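Local structure of alpha-acetolactate decarboxylase (Bacillus subtilis subsp. subtilis str. 168, 5XNE) at the zinc ion site and the interface of chains A and B. The protein catalyses the zinc-dependent decarboxylation of (2S)-2-acetolactate to (R)-acetoin and carbon dioxide, the step that leads towards 2,3-butanediol. Coordinates in Å, arbitrary orientation; residue numbers count along the deposited sequence, not the author numbering. Chains: chain A/B, Alpha-acetolactate decarboxylase.

Contact 1: the zinc ion site. Residues chain A 44-45, 124, 173, 175, 186, 233. With ZN (zinc ion), chain C.
The catalytic zinc of acetolactate decarboxylase sits in a three-histidine site, with three waters also bound in a near-octahedral shell. A:His173 and A:His175, alternate residues of one strand, both bind through NE2, whereas A:His186 turns its other nitrogen inward, with ND1 2.3 Å from ZN. The ring twist differs accordingly: chi2 is -173° in A:His173 but 99° in A:His186, which goes with ND1 facing the metal. Backbone carbonyls hold the rings of A:His175 and A:His186. The imidazole ND1 of A:His175 gives a hydrogen bond to A:Leu45 O at 2.8 Å, arriving above the carbonyl plane. A:His186 NE2 lies 3.0 Å from A:Glu233 O and meets it on a lone pair, which holds that ring against rotation. Over the centre of the A:His186 ring, 3.4 Å above its plane, lies the guanidinium NH2 of A:Arg124; the same nitrogen forms a salt bridge with the carboxylate OE2 of A:Glu233 at 3.2 Å. The other carboxylate oxygen, A:Glu233 OE1, contacts zinc-bound water 3 at 2.6 Å, and may polarise it. A:Arg124 NE forms a salt bridge with A:Glu44 OE2 at 3.0 Å, weak as a hydrogen bond. Strands 171-178, 44-48 and 120-124 supply much of this site, and A:Glu233 closes it from the end of helix 225-233.

Contact 2: the interface of chains A and B. Residues chain A 9, 207-210, 215-216, 220; chain B 105, 107-109, 163, 202-203.
The phenol ring of B:Tyr163 carries A:Thr9 CG2 over the centre of one face, a CH-pi contact 3.9 Å from the centroid, while A:Leu207 CD2 reaches its CE1 tip to tip. In this two-fold interface between acetolactate decarboxylase chains, possibly that of a biological dimer, the A:Phe216 ring receives B:Leu108 CD1 on one face, offset toward the rim, and has A:Pro210 O at its edge. The neighbouring A:Phe215 ring has A:Pro210 CD over the centre of one face and B:Leu108 CD2 at its edge, so the two methyls of one leucine serve two rings. A:Leu209, its CG beside the backbone N (chi1 -52°), directs both methyls at the tyrosine tip; its CD1 also meets the edge of B:Phe109. The B:Tyr163 hydroxyl OH is tied back to B:Asn107 O at 2.7 Å. The direct hydrogen bonds across the interface end on backbone carbonyls: A:Leu209 N donates to B:Met203 O at 2.8 Å, nearly along the C=O axis and almost straight (170° at H). The amide ND2 of B:Asn107 approaches A:Phe215 O equally end-on at 2.9 Å. By contrast, B:Ser105 OG donates to a lone pair of A:Phe216 O at 2.7 Å, and itself accepts B:Asn107 N at 2.9 Å. Water 4 joins B:Asn107 OD1 to A:Leu220 N.

Contact 3: the interface of chains A and B. Residues chain A 3, 167, 204-207; chain B 3, 204-207.
Strands 204-208 of the two chains run antiparallel across the two-fold axis, pairing A:Met205 with B:Leu207 and A:Leu207 with B:Met205 and centring on A:Asn206 opposite B:Asn206. A:Leu207 N donates to B:Met205 O at 2.8 Å, and B:Met205 N returns a bond to A:Leu207 O at 3.0 Å; the two-fold-related pair repeats these bonds with the chains exchanged. Side chains alternate between the faces of this two-stranded sheet. On one face A:Asn206 and B:Asn206 hold CG anti to the backbone N (chi1 179° in A:Asn206), which sends each amide across the partner strand. A:Asn206 ND2 thus meets a lone pair of B:Asn204 OD1 at 3.2 Å, nearly straight at 174°, although the two amide planes are not parallel. The amide oxygen of A:Asn206, OD1, is linked through water 6 to B:Gln3 OE1, with 2.6 Å between this water and the glutamine oxygen. B:Gln3 reaches it as an extended chain beyond CG, crossing the asparagine at about a right angle; water 5 plays the same part for A:Gln3 and B:Asn206. On the opposite face the methionine side chains bend at their last torsion (chi3 59° in both) and cross obliquely, bringing A:Met205 CE tightly against B:Met205 CE at 3.5 Å.

Contact 1: the zinc ion site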
ATOM      1  N   GLU A  44     -17.443 -11.812  11.018  1.00  7.63           N
ATOM      2  CA  GLU A  44     -17.127 -11.264   9.706  1.00  7.33           C
ATOM      3  C   GLU A  44     -17.929  -9.993   9.448  1.00  8.07           C
ATOM      4  O   GLU A  44     -19.142  -9.954   9.693  1.00  9.92           O
ATOM      5  CB  GLU A  44     -17.451 -12.289   8.612  1.00  8.95           C
ATOM      6  CG  GLU A  44     -16.841 -13.655   8.837  1.00  9.70           C
ATOM      7  CD  GLU A  44     -15.384 -13.711   8.406  1.00 11.07           C
ATOM      8  OE1 GLU A  44     -14.927 -12.762   7.731  1.00 13.81           O
ATOM      9  OE2 GLU A  44     -14.703 -14.706   8.731  1.00 11.29           O
ATOM     10  N   LEU A  45     -17.268  -8.962   8.935  1.00  6.49           N
ATOM     11  CA  LEU A  45     -17.950  -7.736   8.523  1.00  5.73           C
ATOM     12  C   LEU A  45     -18.358  -7.777   7.043  1.00  6.35           C
ATOM     13  O   LEU A  45     -17.561  -8.162   6.181  1.00  6.87           O
ATOM     14  CB  LEU A  45     -17.037  -6.531   8.755  1.00  6.64           C
ATOM     15  CG  LEU A  45     -17.543  -5.159   8.299  1.00  6.33           C
ATOM     16  CD1 LEU A  45     -18.627  -4.691   9.232  1.00  7.80           C
ATOM     17  CD2 LEU A  45     -16.417  -4.139   8.273  1.00  8.14           C
ATOM     18  N   ARG A 124     -16.742 -19.285   5.655  1.00 13.59           N
ATOM     19  CA  ARG A 124     -16.309 -19.413   7.039  1.00 14.16           C
ATOM     20  C   ARG A 124     -16.714 -18.172   7.813  1.00 13.22           C
ATOM     21  O   ARG A 124     -16.932 -17.105   7.230  1.00 13.09           O
ATOM     22  CB  ARG A 124     -14.800 -19.571   7.158  1.00 14.46           C
ATOM     23  CG  ARG A 124     -14.039 -18.341   6.664  1.00 15.45           C
ATOM     24  CD  ARG A 124     -13.370 -17.557   7.801  1.00 17.58           C
ATOM     25  NE  ARG A 124     -12.744 -16.356   7.262  1.00 13.10           N
ATOM     26  CZ  ARG A 124     -11.457 -16.352   6.953  1.00 17.25           C
ATOM     27  NH1 ARG A 124     -10.761 -17.473   7.174  1.00 17.68           N
ATOM     28  NH2 ARG A 124     -10.863 -15.277   6.434  1.00 18.32           N
ATOM     29  N   HIS A 173     -11.334 -10.909  -2.841  1.00  7.96           N
ATOM     30  CA  HIS A 173     -11.625 -11.136  -1.437  1.00  7.83           C
ATOM     31  C   HIS A 173     -13.103 -10.798  -1.252  1.00  7.18           C
ATOM     32  O   HIS A 173     -13.494  -9.645  -1.377  1.00  6.76           O
ATOM     33  CB  HIS A 173     -10.715 -10.272  -0.555  1.00  6.82           C
ATOM     34  CG  HIS A 173     -10.928 -10.459   0.917  1.00  9.06           C
ATOM     35  ND1 HIS A 173     -10.307  -9.673   1.849  1.00 11.47           N
ATOM     36  CD2 HIS A 173     -11.702 -11.335   1.604  1.00  9.90           C
ATOM     37  CE1 HIS A 173     -10.669 -10.062   3.068  1.00 11.17           C
ATOM     38  NE2 HIS A 173     -11.525 -11.061   2.940  1.00 11.61           N
ATOM     39  N   HIS A 175     -17.056 -11.530   0.643  1.00  6.48           N
ATOM     40  CA  HIS A 175     -17.917 -12.014   1.717  1.00  7.45           C
ATOM     41  C   HIS A 175     -19.343 -12.201   1.175  1.00  8.09           C
ATOM     42  O   HIS A 175     -19.653 -11.709   0.098  1.00  7.04           O
ATOM     43  CB  HIS A 175     -17.906 -11.050   2.904  1.00  7.34           C
ATOM     44  CG  HIS A 175     -16.633 -11.066   3.691  1.00  7.07           C
ATOM     45  ND1 HIS A 175     -16.505 -10.441   4.911  1.00  8.57           N
ATOM     46  CD2 HIS A 175     -15.427 -11.640   3.437  1.00  7.43           C
ATOM     47  CE1 HIS A 175     -15.278 -10.619   5.377  1.00  7.59           C
ATOM     48  NE2 HIS A 175     -14.603 -11.342   4.496  1.00  7.42           N
ATOM     49  N   HIS A 186     -17.116 -15.172   5.209  1.00  9.37           N
ATOM     50  CA  HIS A 186     -16.017 -15.051   4.271  1.00  9.66           C
ATOM     51  C   HIS A 186     -16.121 -16.171   3.239  1.00 11.02           C
ATOM     52  O   HIS A 186     -16.194 -17.334   3.604  1.00 10.96           O
ATOM     53  CB  HIS A 186     -14.675 -15.120   5.018  1.00  9.16           C
ATOM     54  CG  HIS A 186     -13.484 -15.216   4.117  1.00 10.47           C
ATOM     55  ND1 HIS A 186     -12.712 -14.121   3.782  1.00 12.40           N
ATOM     56  CD2 HIS A 186     -12.922 -16.275   3.492  1.00 14.20           C
ATOM     57  CE1 HIS A 186     -11.732 -14.505   2.987  1.00 13.68           C
ATOM     58  NE2 HIS A 186     -11.838 -15.804   2.787  1.00 13.21           N
ATOM     59  N   GLU A 233      -7.089 -17.520   3.860  1.00 17.40           N
ATOM     60  CA  GLU A 233      -8.195 -16.984   3.070  1.00 16.27           C
ATOM     61  C   GLU A 233      -8.862 -18.011   2.163  1.00 21.51           C
ATOM     62  O   GLU A 233      -9.945 -17.756   1.640  1.00 21.53           O
ATOM     63  CB  GLU A 233      -7.711 -15.801   2.239  1.00 16.34           C
ATOM     64  CG  GLU A 233      -7.060 -14.722   3.091  1.00 17.84           C
ATOM     65  CD  GLU A 233      -7.983 -14.197   4.173  1.00 19.83           C
ATOM     66  OE1 GLU A 233      -8.796 -13.295   3.874  1.00 19.25           O
ATOM     67  OE2 GLU A 233      -7.899 -14.687   5.322  1.00 20.25           O
TER
HETATM   68 ZN    ZN C 301     -12.486 -12.035   4.744  1.00 16.39          ZN
HETATM   69  O   HOH W   1     -12.748 -12.898   6.836  1.00 16.26           O
HETATM   70  O   HOH W   2     -11.959 -10.339   6.039  1.00 16.52           O
HETATM   71  O   HOH W   3     -10.409 -12.356   5.617  1.00 19.44           O

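Contact 2: the interface of chains A and B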
ATOM      1  N   THR A   9      -3.330  -3.730   8.190  1.00  5.67           N
ATOM      2  CA  THR A   9      -2.780  -4.659   7.204  1.00  7.45           C
ATOM      3  C   THR A   9      -3.118  -6.110   7.488  1.00  8.32           C
ATOM      4  O   THR A   9      -3.287  -6.522   8.648  1.00  7.55           O
ATOM      5  CB  THR A   9      -1.234  -4.561   7.108  1.00  9.69           C
ATOM      6  OG1 THR A   9      -0.638  -5.205   8.251  1.00  9.97           O
ATOM      7  CG2 THR A   9      -0.785  -3.108   7.029  1.00 10.07           C
ATOM      8  N   LEU A 207      -4.255   3.761   3.099  1.00  6.61           N
ATOM      9  CA  LEU A 207      -3.992   2.890   4.240  1.00  7.04           C
ATOM     10  C   LEU A 207      -3.899   3.682   5.537  1.00  8.35           C
ATOM     11  O   LEU A 207      -3.079   4.598   5.655  1.00  8.23           O
ATOM     12  CB  LEU A 207      -2.692   2.122   4.005  1.00  7.26           C
ATOM     13  CG  LEU A 207      -2.144   1.305   5.171  1.00  5.87           C
ATOM     14  CD1 LEU A 207      -3.108   0.194   5.564  1.00  8.59           C
ATOM     15  CD2 LEU A 207      -0.790   0.732   4.791  1.00 10.15           C
ATOM     16  N   ARG A 208      -4.747   3.324   6.501  1.00  6.46           N
ATOM     17  CA  ARG A 208      -4.732   3.932   7.838  1.00  7.50           C
ATOM     18  C   ARG A 208      -4.191   2.939   8.862  1.00  6.21           C
ATOM     19  O   ARG A 208      -4.744   1.849   9.041  1.00  7.56           O
ATOM     20  CB  ARG A 208      -6.139   4.373   8.226  1.00  8.94           C
ATOM     21  CG  ARG A 208      -6.308   4.753   9.689  1.00 12.10           C
ATOM     22  CD  ARG A 208      -5.413   5.930  10.054  1.00 14.17           C
ATOM     23  NE  ARG A 208      -5.958   6.681  11.185  1.00 24.50           N
ATOM     24  CZ  ARG A 208      -5.897   6.280  12.450  1.00 26.68           C
ATOM     25  NH1 ARG A 208      -5.322   5.130  12.754  1.00 17.11           N
ATOM     26  NH2 ARG A 208      -6.422   7.030  13.413  1.00 36.01           N
ATOM     27  N   LEU A 209      -3.098   3.305   9.522  1.00  7.72           N
ATOM     28  CA  LEU A 209      -2.491   2.421  10.518  1.00  7.58           C
ATOM     29  C   LEU A 209      -3.061   2.728  11.897  1.00  6.45           C
ATOM     30  O   LEU A 209      -3.285   3.884  12.228  1.00  8.22           O
ATOM     31  CB  LEU A 209      -0.972   2.594  10.526  1.00  9.00           C
ATOM     32  CG  LEU A 209      -0.350   2.466   9.129  1.00  9.84           C
ATOM     33  CD1 LEU A 209       1.134   2.804   9.175  1.00 16.39           C
ATOM     34  CD2 LEU A 209      -0.612   1.064   8.622  1.00 10.75           C
ATOM     35  N   PRO A 210      -3.305   1.682  12.698  1.00  5.86           N
ATOM     36  CA  PRO A 210      -3.895   1.922  14.023  1.00  6.53           C
ATOM     37  C   PRO A 210      -2.907   2.526  15.010  1.00  9.40           C
ATOM     38  O   PRO A 210      -1.706   2.259  14.940  1.00  9.63           O
ATOM     39  CB  PRO A 210      -4.330   0.528  14.484  1.00 10.14           C
ATOM     40  CG  PRO A 210      -3.492  -0.432  13.710  1.00 13.61           C
ATOM     41  CD  PRO A 210      -3.086   0.252  12.415  1.00  8.00           C
ATOM     42  N   PHE A 215      -0.178  -2.907  17.457  1.00  9.10           N
ATOM     43  CA  PHE A 215       0.270  -2.755  16.082  1.00  8.07           C
ATOM     44  C   PHE A 215       1.704  -2.232  16.042  1.00  8.64           C
ATOM     45  O   PHE A 215       2.516  -2.713  15.266  1.00  8.91           O
ATOM     46  CB  PHE A 215      -0.642  -1.816  15.295  1.00  7.36           C
ATOM     47  CG  PHE A 215      -0.209  -1.658  13.867  1.00  6.10           C
ATOM     48  CD1 PHE A 215      -0.535  -2.628  12.932  1.00  7.10           C
ATOM     49  CD2 PHE A 215       0.566  -0.571  13.473  1.00  9.21           C
ATOM     50  CE1 PHE A 215      -0.123  -2.511  11.616  1.00  8.60           C
ATOM     51  CE2 PHE A 215       0.992  -0.449  12.139  1.00  7.44           C
ATOM     52  CZ  PHE A 215       0.646  -1.426  11.221  1.00  7.71           C
ATOM     53  N   PHE A 216       2.007  -1.230  16.858  1.00  8.56           N
ATOM     54  CA  PHE A 216       3.370  -0.680  16.904  1.00  8.56           C
ATOM     55  C   PHE A 216       4.416  -1.782  17.151  1.00 11.30           C
ATOM     56  O   PHE A 216       5.493  -1.800  16.533  1.00 11.17           O
ATOM     57  CB  PHE A 216       3.502   0.379  17.999  1.00  9.39           C
ATOM     58  CG  PHE A 216       3.011   1.750  17.611  1.00 10.40           C
ATOM     59  CD1 PHE A 216       1.865   1.917  16.836  1.00 10.13           C
ATOM     60  CD2 PHE A 216       3.688   2.883  18.045  1.00 14.12           C
ATOM     61  CE1 PHE A 216       1.416   3.172  16.506  1.00 11.11           C
ATOM     62  CE2 PHE A 216       3.238   4.160  17.708  1.00 13.63           C
ATOM     63  CZ  PHE A 216       2.097   4.303  16.943  1.00 12.23           C
ATOM     64  N   LEU A 220       5.966  -7.823  11.677  1.00 17.24           N
ATOM     65  CA  LEU A 220       5.364  -7.871  10.354  1.00 18.35           C
ATOM     66  C   LEU A 220       6.389  -8.238   9.292  1.00 23.68           C
ATOM     67  O   LEU A 220       6.242  -7.876   8.121  1.00 25.54           O
ATOM     68  CB  LEU A 220       4.717  -6.528  10.018  1.00 14.18           C
ATOM     69  CG  LEU A 220       3.678  -6.029  11.024  1.00 13.16           C
ATOM     70  CD1 LEU A 220       2.986  -4.765  10.528  1.00 14.33           C
ATOM     71  CD2 LEU A 220       2.653  -7.124  11.294  1.00 17.03           C
TER
ATOM     72  N   SER B 105       8.119   2.508  16.022  1.00 15.30           N
ATOM     73  CA  SER B 105       7.690   1.260  15.403  1.00 13.12           C
ATOM     74  C   SER B 105       8.261   1.106  13.996  1.00 12.98           C
ATOM     75  O   SER B 105       8.312   2.069  13.234  1.00 16.34           O
ATOM     76  CB  SER B 105       6.160   1.189  15.336  1.00 12.50           C
ATOM     77  OG  SER B 105       5.724   0.066  14.576  1.00 10.74           O
ATOM     78  N   ASN B 107       6.667  -0.446  11.867  1.00 10.16           N
ATOM     79  CA  ASN B 107       5.461  -0.694  11.088  1.00  8.32           C
ATOM     80  C   ASN B 107       4.776   0.591  10.632  1.00  8.40           C
ATOM     81  O   ASN B 107       3.669   0.545  10.095  1.00  8.59           O
ATOM     82  CB  ASN B 107       4.488  -1.546  11.904  1.00  8.02           C
ATOM     83  CG  ASN B 107       5.122  -2.832  12.377  1.00  9.89           C
ATOM     84  OD1 ASN B 107       5.946  -3.426  11.674  1.00 10.42           O
ATOM     85  ND2 ASN B 107       4.746  -3.276  13.576  1.00  8.87           N
ATOM     86  N   LEU B 108       5.430   1.724  10.866  1.00  8.01           N
ATOM     87  CA  LEU B 108       4.895   3.026  10.477  1.00  8.35           C
ATOM     88  C   LEU B 108       5.742   3.647   9.383  1.00  7.46           C
ATOM     89  O   LEU B 108       6.822   3.162   9.085  1.00  7.63           O
ATOM     90  CB  LEU B 108       4.835   3.975  11.671  1.00  9.11           C
ATOM     91  CG  LEU B 108       4.047   3.465  12.876  1.00 10.72           C
ATOM     92  CD1 LEU B 108       4.114   4.517  13.991  1.00 11.23           C
ATOM     93  CD2 LEU B 108       2.616   3.154  12.487  1.00 13.80           C
ATOM     94  N   PHE B 109       5.237   4.717   8.779  1.00  8.29           N
ATOM     95  CA  PHE B 109       5.991   5.468   7.765  1.00  8.71           C
ATOM     96  C   PHE B 109       6.683   6.669   8.397  1.00  8.87           C
ATOM     97  O   PHE B 109       6.104   7.322   9.268  1.00  9.19           O
ATOM     98  CB  PHE B 109       5.060   5.950   6.653  1.00  8.59           C
ATOM     99  CG  PHE B 109       4.479   4.841   5.814  1.00  8.84           C
ATOM    100  CD1 PHE B 109       3.407   4.076   6.279  1.00 12.40           C
ATOM    101  CD2 PHE B 109       4.990   4.574   4.550  1.00 10.56           C
ATOM    102  CE1 PHE B 109       2.879   3.044   5.496  1.00 10.70           C
ATOM    103  CE2 PHE B 109       4.459   3.550   3.763  1.00 10.14           C
ATOM    104  CZ  PHE B 109       3.407   2.796   4.240  1.00 10.49           C
ATOM    105  N   TYR B 163       5.852  -4.185   4.564  1.00 10.05           N
ATOM    106  CA  TYR B 163       4.596  -4.546   3.895  1.00 11.21           C
ATOM    107  C   TYR B 163       4.272  -3.654   2.684  1.00 11.48           C
ATOM    108  O   TYR B 163       3.425  -4.007   1.866  1.00 12.84           O
ATOM    109  CB  TYR B 163       3.420  -4.547   4.886  1.00 10.10           C
ATOM    110  CG  TYR B 163       3.169  -3.252   5.616  1.00  9.44           C
ATOM    111  CD1 TYR B 163       2.648  -2.131   4.954  1.00  7.77           C
ATOM    112  CD2 TYR B 163       3.417  -3.152   6.982  1.00  8.68           C
ATOM    113  CE1 TYR B 163       2.416  -0.945   5.628  1.00  7.60           C
ATOM    114  CE2 TYR B 163       3.174  -1.975   7.664  1.00  7.05           C
ATOM    115  CZ  TYR B 163       2.670  -0.871   6.986  1.00  7.28           C
ATOM    116  OH  TYR B 163       2.442   0.297   7.648  1.00  8.22           O
ATOM    117  N   LYS B 202       4.278   9.256  10.197  1.00  8.81           N
ATOM    118  CA  LYS B 202       2.995   9.310   9.492  1.00  9.70           C
ATOM    119  C   LYS B 202       2.189   8.011   9.670  1.00  8.36           C
ATOM    120  O   LYS B 202       2.755   6.911   9.587  1.00 11.92           O
ATOM    121  CB  LYS B 202       3.222   9.594   7.999  1.00 12.10           C
ATOM    122  CG  LYS B 202       3.865  10.961   7.705  1.00 12.20           C
ATOM    123  CD  LYS B 202       3.035  12.087   8.307  1.00 13.79           C
ATOM    124  CE  LYS B 202       3.621  13.457   8.018  1.00 19.49           C
ATOM    125  NZ  LYS B 202       5.010  13.479   8.448  1.00 22.03           N
ATOM    126  N   MET B 203       0.876   8.151   9.900  1.00  8.92           N
ATOM    127  CA  MET B 203      -0.009   7.006  10.159  1.00  8.26           C
ATOM    128  C   MET B 203      -0.844   6.593   8.955  1.00 12.11           C
ATOM    129  O   MET B 203      -1.646   5.675   9.046  1.00 10.04           O
ATOM    130  CB  MET B 203      -0.968   7.309  11.317  1.00 12.34           C
ATOM    131  CG  MET B 203      -0.296   7.710  12.607  1.00 14.35           C
ATOM    132  SD  MET B 203       0.794   6.409  13.198  1.00 19.63           S
ATOM    133  CE  MET B 203      -0.389   5.252  13.918  1.00 14.43           C
TER
HETATM  134  O   HOH W   4       7.668  -5.469  11.996  1.00 15.35           O

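Contact 3: the interface of chains A and B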
ATOM      1  N   GLN A   3     -11.472   6.296  -3.607  1.00 13.72           N
ATOM      2  CA  GLN A   3     -10.470   5.500  -2.910  1.00 11.16           C
ATOM      3  C   GLN A   3     -11.035   4.261  -2.242  1.00  7.92           C
ATOM      4  O   GLN A   3     -12.222   4.199  -1.907  1.00  9.02           O
ATOM      5  CB  GLN A   3      -9.771   6.342  -1.841  1.00 10.37           C
ATOM      6  CG  GLN A   3     -10.710   6.799  -0.721  1.00 12.24           C
ATOM      7  CD  GLN A   3     -10.004   7.522   0.415  1.00 14.14           C
ATOM      8  OE1 GLN A   3      -8.908   8.052   0.250  1.00 16.85           O
ATOM      9  NE2 GLN A   3     -10.646   7.557   1.579  1.00 14.89           N
ATOM     10  N   ILE A 167      -0.806  -5.882   2.499  1.00  8.84           N
ATOM     11  CA  ILE A 167      -1.667  -4.836   3.034  1.00  8.56           C
ATOM     12  C   ILE A 167      -3.103  -5.346   3.000  1.00  7.52           C
ATOM     13  O   ILE A 167      -3.759  -5.446   4.038  1.00  7.28           O
ATOM     14  CB  ILE A 167      -1.546  -3.528   2.258  1.00  7.85           C
ATOM     15  CG1 ILE A 167      -0.161  -2.921   2.506  1.00  9.85           C
ATOM     16  CG2 ILE A 167      -2.648  -2.560   2.682  1.00  9.30           C
ATOM     17  CD1 ILE A 167       0.182  -1.777   1.557  1.00 13.04           C
ATOM     18  N   ASN A 204      -7.302   5.186  -5.989  1.00  9.36           N
ATOM     19  CA  ASN A 204      -6.548   5.477  -4.780  1.00  9.50           C
ATOM     20  C   ASN A 204      -6.747   4.378  -3.754  1.00  8.51           C
ATOM     21  O   ASN A 204      -7.839   3.820  -3.655  1.00  9.94           O
ATOM     22  CB  ASN A 204      -6.981   6.801  -4.126  1.00 12.94           C
ATOM     23  CG  ASN A 204      -6.611   8.026  -4.938  1.00 16.08           C
ATOM     24  OD1 ASN A 204      -5.576   8.672  -4.695  1.00 14.37           O
ATOM     25  ND2 ASN A 204      -7.476   8.381  -5.879  1.00 14.70           N
ATOM     26  N   MET A 205      -5.706   4.090  -2.983  1.00  8.18           N
ATOM     27  CA  MET A 205      -5.869   3.300  -1.768  1.00  8.01           C
ATOM     28  C   MET A 205      -5.299   4.105  -0.618  1.00  7.99           C
ATOM     29  O   MET A 205      -4.112   4.461  -0.657  1.00  9.48           O
ATOM     30  CB  MET A 205      -5.157   1.955  -1.845  1.00 11.39           C
ATOM     31  CG  MET A 205      -5.273   1.205  -0.517  1.00 17.55           C
ATOM     32  SD  MET A 205      -4.042  -0.056  -0.256  1.00 33.02           S
ATOM     33  CE  MET A 205      -2.535   0.891  -0.366  1.00 19.29           C
ATOM     34  N   ASN A 206      -6.113   4.384   0.398  1.00  6.69           N
ATOM     35  CA  ASN A 206      -5.589   5.060   1.580  1.00  7.37           C
ATOM     36  C   ASN A 206      -5.487   4.085   2.730  1.00  6.99           C
ATOM     37  O   ASN A 206      -6.505   3.644   3.260  1.00  7.01           O
ATOM     38  CB  ASN A 206      -6.431   6.243   2.030  1.00  9.93           C
ATOM     39  CG  ASN A 206      -5.836   6.902   3.295  1.00 10.71           C
ATOM     40  OD1 ASN A 206      -4.993   7.775   3.202  1.00 15.82           O
ATOM     41  ND2 ASN A 206      -6.225   6.409   4.471  1.00 15.54           N
ATOM     42  N   LEU A 207      -4.255   3.761   3.099  1.00  6.61           N
ATOM     43  CA  LEU A 207      -3.992   2.890   4.240  1.00  7.04           C
ATOM     44  C   LEU A 207      -3.899   3.682   5.537  1.00  8.35           C
ATOM     45  O   LEU A 207      -3.079   4.598   5.655  1.00  8.23           O
ATOM     46  CB  LEU A 207      -2.692   2.122   4.005  1.00  7.26           C
ATOM     47  CG  LEU A 207      -2.144   1.305   5.171  1.00  5.87           C
ATOM     48  CD1 LEU A 207      -3.108   0.194   5.564  1.00  8.59           C
ATOM     49  CD2 LEU A 207      -0.790   0.732   4.791  1.00 10.15           C
TER
ATOM     50  N   GLN B   3      -0.153  11.898   6.381  1.00 13.86           N
ATOM     51  CA  GLN B   3      -0.014  10.874   5.360  1.00 11.68           C
ATOM     52  C   GLN B   3       1.239  11.042   4.526  1.00  8.48           C
ATOM     53  O   GLN B   3       1.756  12.153   4.357  1.00  9.79           O
ATOM     54  CB  GLN B   3      -1.229  10.868   4.429  1.00 11.12           C
ATOM     55  CG  GLN B   3      -1.325  12.098   3.533  1.00 11.94           C
ATOM     56  CD  GLN B   3      -2.453  12.018   2.518  1.00 14.19           C
ATOM     57  OE1 GLN B   3      -3.371  11.207   2.647  1.00 16.77           O
ATOM     58  NE2 GLN B   3      -2.390  12.873   1.504  1.00 14.45           N
ATOM     59  N   ASN B 204      -0.690   7.303   7.841  1.00 10.06           N
ATOM     60  CA  ASN B 204      -1.431   6.998   6.624  1.00  9.11           C
ATOM     61  C   ASN B 204      -0.502   6.962   5.431  1.00  8.63           C
ATOM     62  O   ASN B 204       0.462   7.727   5.368  1.00 10.09           O
ATOM     63  CB  ASN B 204      -2.522   8.039   6.319  1.00 12.30           C
ATOM     64  CG  ASN B 204      -3.660   8.035   7.319  1.00 15.73           C
ATOM     65  OD1 ASN B 204      -4.725   7.439   7.081  1.00 14.08           O
ATOM     66  ND2 ASN B 204      -3.459   8.735   8.428  1.00 14.61           N
ATOM     67  N   MET B 205      -0.800   6.086   4.482  1.00  7.51           N
ATOM     68  CA  MET B 205      -0.185   6.174   3.167  1.00  8.64           C
ATOM     69  C   MET B 205      -1.300   6.217   2.144  1.00  7.91           C
ATOM     70  O   MET B 205      -2.117   5.288   2.094  1.00  9.39           O
ATOM     71  CB  MET B 205       0.733   4.995   2.872  1.00 11.74           C
ATOM     72  CG  MET B 205       1.277   5.083   1.448  1.00 17.86           C
ATOM     73  SD  MET B 205       1.766   3.522   0.748  1.00 33.47           S
ATOM     74  CE  MET B 205       0.241   2.596   0.831  1.00 19.38           C
ATOM     75  N   ASN B 206      -1.338   7.273   1.335  1.00  6.66           N
ATOM     76  CA  ASN B 206      -2.324   7.327   0.261  1.00  7.20           C
ATOM     77  C   ASN B 206      -1.658   7.104  -1.074  1.00  6.71           C
ATOM     78  O   ASN B 206      -0.889   7.950  -1.535  1.00  6.93           O
ATOM     79  CB  ASN B 206      -3.081   8.646   0.197  1.00 10.58           C
ATOM     80  CG  ASN B 206      -4.115   8.642  -0.950  1.00 10.72           C
ATOM     81  OD1 ASN B 206      -5.246   8.230  -0.762  1.00 16.76           O
ATOM     82  ND2 ASN B 206      -3.683   9.019  -2.158  1.00 14.67           N
ATOM     83  N   LEU B 207      -1.978   5.968  -1.678  1.00  7.13           N
ATOM     84  CA  LEU B 207      -1.453   5.601  -2.987  1.00  6.60           C
ATOM     85  C   LEU B 207      -2.360   6.116  -4.094  1.00  7.96           C
ATOM     86  O   LEU B 207      -3.547   5.786  -4.128  1.00  7.95           O
ATOM     87  CB  LEU B 207      -1.320   4.084  -3.082  1.00  7.35           C
ATOM     88  CG  LEU B 207      -0.971   3.521  -4.455  1.00  6.34           C
ATOM     89  CD1 LEU B 207       0.380   4.036  -4.954  1.00  8.33           C
ATOM     90  CD2 LEU B 207      -0.980   2.002  -4.401  1.00  9.98           C
TER
HETATM   91  O   HOH W   5      -7.437   9.140  -1.613  1.00 21.60           O
HETATM   92  O   HOH W   6      -4.765   9.996   4.492  1.00 22.04           O

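Contacts 2 and 3 belong to one two-fold interface of the deposited assembly, which may be the biological dimer, their C-alpha centres about 11 Å apart. A:Leu207 is common to both: its backbone serves contact 3 while its side chain serves contact 2. Strand 204-208 therefore runs from the symmetric sheet pairing into the asymmetric patch, which recurs with the chains exchanged. The C-alpha centre of contact 1 lies about 22 Å from that of contact 3 and 23 Å from that of contact 2, and its protein ligands all come from chain A. The structure alone does not show whether pairing affects catalysis.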